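Local structure of citrate synthase (Pyrobaculum aerophilum, 2IBP) at residues Arg86-Glu92 with Glu152-Lys157. The protein probably catalyses the condensation of oxaloacetate with acetyl-CoA and water to give citrate and CoA, a step of the tricarboxylic acid cycle. Coordinates in Å, arbitrary orientation, origin at the centre of the assembly. Numbering follows the deposited sequence.
Sequences RMKKYRE and EKLVAK
Two helices of unequal length cross here: the C-terminal part of helix 77-90, with R91 and an extended E92 (phi/psi -70/146) following, rests on residues 152-157 of the long helix 141-169, helical throughout (A156 N to E152 O and K157 N to K153 O, both 2.9 Å). The short axes come within 8.3 Å at a signed crossing angle of -64°, and the CA atoms of R91 and K157 lie 4.7 Å apart, those of Y90 and K153 5.5 Å. The general principle is that a small residue at a crossing lets helices pack closely, and A156 is that residue here: its CB sits 3.5 Å from M87 O and 3.7 Å from Y90 CB. M87, with chi1 to chi3 all m, carries SD and CE across to the other helix, SD 3.3 Å from E152 O and CE 3.5 Å from V155 CG1. K153 CG lies over one face of the Y90 ring (chi1 m), 3.6 Å from its centroid, a CH-pi contact. The contact belongs to the predominantly helical fold of citrate synthase, away from the predicted catalytic residues; on the far flank of the long helix, L154 packs on helices 233-244 and 363-382. R86 meets E152 in a bidentate salt bridge, NE to OE1 2.8 Å and NH2 to OE2 2.9 Å; a water donates to E152 OE1 (2.6 Å) and hydrogen-bonds Y90 OH (2.7 Å), while Y71 OH hydrogen-bonds E152 OE2. Toward E92, K157 NZ donates hydrogen bonds to Y90 O (2.8 Å) and, weakly, E92 O (2.9 Å). Salt bridges join K157 to E120 and K153 to D126 and D124.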
loop_
_atom_site.group_PDB
_atom_site.type_symbol
_atom_site.label_atom_id
_atom_site.label_comp_id
_atom_site.label_asym_id
_atom_site.label_seq_id
_atom_site.Cartn_x
_atom_site.Cartn_y
_atom_site.Cartn_z
ATOM N N ARG A 86 5.879 -27.543 -5.943
ATOM C CA ARG A 86 4.837 -26.561 -6.196
ATOM C C ARG A 86 5.482 -25.229 -6.536
ATOM O O ARG A 86 5.117 -24.583 -7.511
ATOM C CB ARG A 86 3.907 -26.383 -4.983
ATOM C CG ARG A 86 3.018 -27.586 -4.691
ATOM C CD ARG A 86 1.930 -27.233 -3.677
ATOM N NE ARG A 86 2.442 -26.747 -2.396
ATOM C CZ ARG A 86 2.729 -27.513 -1.357
ATOM N NH1 ARG A 86 2.676 -28.846 -1.472
ATOM N NH2 ARG A 86 3.160 -26.966 -0.236
ATOM N N MET A 87 6.494 -24.858 -5.761
ATOM C CA MET A 87 7.185 -23.587 -5.984
ATOM C C MET A 87 7.799 -23.574 -7.381
ATOM O O MET A 87 7.676 -22.604 -8.098
ATOM C CB MET A 87 8.243 -23.344 -4.897
ATOM C CG MET A 87 7.651 -23.319 -3.497
ATOM S SD MET A 87 6.685 -21.836 -3.254
ATOM C CE MET A 87 8.104 -20.804 -2.883
ATOM N N LYS A 88 8.412 -24.677 -7.793
ATOM C CA LYS A 88 8.997 -24.740 -9.127
ATOM C C LYS A 88 7.947 -24.520 -10.211
ATOM O O LYS A 88 8.207 -23.838 -11.205
ATOM C CB LYS A 88 9.735 -26.058 -9.321
ATOM C CG LYS A 88 11.055 -26.087 -8.628
ATOM C CD LYS A 88 11.698 -27.450 -8.667
ATOM C CE LYS A 88 13.087 -27.387 -8.098
ATOM N NZ LYS A 88 13.763 -28.701 -8.174
ATOM N N LYS A 89 6.778 -25.142 -10.045
ATOM C CA LYS A 89 5.676 -25.000 -10.984
ATOM C C LYS A 89 5.179 -23.546 -11.011
ATOM O O LYS A 89 4.781 -23.037 -12.056
ATOM C CB LYS A 89 4.515 -25.906 -10.576
ATOM C CG LYS A 89 3.344 -25.896 -11.542
ATOM C CD LYS A 89 2.217 -26.823 -11.076
ATOM C CE LYS A 89 1.588 -26.335 -9.769
ATOM N NZ LYS A 89 0.414 -27.161 -9.360
ATOM N N TYR A 90 5.218 -22.891 -9.861
ATOM C CA TYR A 90 4.719 -21.525 -9.771
ATOM C C TYR A 90 5.664 -20.453 -10.268
ATOM O O TYR A 90 5.244 -19.314 -10.452
ATOM C CB TYR A 90 4.375 -21.167 -8.330
ATOM C CG TYR A 90 3.338 -22.033 -7.685
ATOM C CD1 TYR A 90 2.260 -22.513 -8.407
ATOM C CD2 TYR A 90 3.343 -22.212 -6.317
ATOM C CE1 TYR A 90 1.294 -23.288 -7.785
ATOM C CE2 TYR A 90 2.375 -22.941 -5.686
ATOM C CZ TYR A 90 1.351 -23.469 -6.419
ATOM O OH TYR A 90 0.405 -24.219 -5.770
ATOM N N ARG A 91 6.931 -20.782 -10.483
ATOM C CA ARG A 91 7.904 -19.758 -10.871
ATOM C C ARG A 91 7.542 -18.972 -12.113
ATOM O O ARG A 91 7.818 -17.772 -12.191
ATOM C CB ARG A 91 9.284 -20.370 -11.091
ATOM C CG ARG A 91 9.903 -20.912 -9.862
ATOM C CD ARG A 91 11.202 -21.579 -10.221
ATOM N NE ARG A 91 11.858 -22.130 -9.049
ATOM C CZ ARG A 91 12.932 -22.913 -9.096
ATOM N NH1 ARG A 91 13.415 -23.310 -10.263
ATOM N NH2 ARG A 91 13.480 -23.341 -7.981
ATOM N N GLU A 92 6.998 -19.632 -13.122
ATOM C CA GLU A 92 6.718 -18.962 -14.387
ATOM C C GLU A 92 5.567 -17.983 -14.235
ATOM O O GLU A 92 4.662 -18.205 -13.427
ATOM C CB GLU A 92 6.409 -19.970 -15.487
ATOM C CG GLU A 92 6.224 -19.375 -16.872
ATOM C CD GLU A 92 7.415 -18.570 -17.374
ATOM O OE1 GLU A 92 8.205 -19.116 -18.173
ATOM O OE2 GLU A 92 7.595 -17.414 -16.942
ATOM N N GLU A 152 2.382 -19.049 -1.539
ATOM C CA GLU A 152 3.480 -19.787 -2.174
ATOM C C GLU A 152 3.812 -19.234 -3.566
ATOM O O GLU A 152 4.971 -19.063 -3.919
ATOM C CB GLU A 152 3.130 -21.277 -2.285
ATOM C CG GLU A 152 3.070 -21.968 -0.970
ATOM C CD GLU A 152 2.821 -23.458 -1.090
ATOM O OE1 GLU A 152 2.672 -23.972 -2.227
ATOM O OE2 GLU A 152 2.830 -24.117 -0.034
ATOM N N LYS A 153 2.787 -18.892 -4.331
ATOM C CA LYS A 153 2.988 -18.368 -5.666
ATOM C C LYS A 153 3.746 -17.064 -5.612
ATOM O O LYS A 153 4.624 -16.818 -6.429
ATOM C CB LYS A 153 1.675 -18.157 -6.384
ATOM C CG LYS A 153 1.010 -19.431 -6.811
ATOM C CD LYS A 153 -0.332 -19.121 -7.383
ATOM C CE LYS A 153 -1.085 -20.342 -7.781
ATOM N NZ LYS A 153 -2.446 -19.913 -8.224
ATOM N N LEU A 154 3.369 -16.193 -4.682
ATOM C CA LEU A 154 4.063 -14.902 -4.551
ATOM C C LEU A 154 5.560 -15.073 -4.215
ATOM O O LEU A 154 6.425 -14.389 -4.764
ATOM C CB LEU A 154 3.352 -14.064 -3.485
ATOM C CG LEU A 154 2.097 -13.380 -4.036
ATOM C CD1 LEU A 154 1.065 -13.062 -2.972
ATOM C CD2 LEU A 154 2.447 -12.123 -4.842
ATOM N N VAL A 155 5.856 -16.005 -3.328
ATOM C CA VAL A 155 7.238 -16.270 -2.950
ATOM C C VAL A 155 7.985 -16.856 -4.168
ATOM O O VAL A 155 9.120 -16.486 -4.467
ATOM C CB VAL A 155 7.273 -17.236 -1.765
ATOM C CG1 VAL A 155 8.720 -17.674 -1.461
ATOM C CG2 VAL A 155 6.619 -16.587 -0.553
ATOM N N ALA A 156 7.327 -17.755 -4.888
ATOM C CA ALA A 156 7.956 -18.398 -6.043
ATOM C C ALA A 156 8.205 -17.495 -7.230
ATOM O O ALA A 156 9.181 -17.673 -7.956
ATOM C CB ALA A 156 7.115 -19.605 -6.483
ATOM N N LYS A 157 7.303 -16.538 -7.441
ATOM C CA LYS A 157 7.329 -15.711 -8.625
ATOM C C LYS A 157 8.213 -14.486 -8.518
ATOM O O LYS A 157 8.648 -13.962 -9.547
ATOM C CB LYS A 157 5.909 -15.285 -8.986
ATOM C CG LYS A 157 5.038 -16.458 -9.386
ATOM C CD LYS A 157 3.589 -16.084 -9.508
ATOM C CE LYS A 157 2.762 -17.331 -9.781
ATOM N NZ LYS A 157 2.977 -17.866 -11.139
HETATM O O HOH W 1 0.300 -24.451 -3.043
#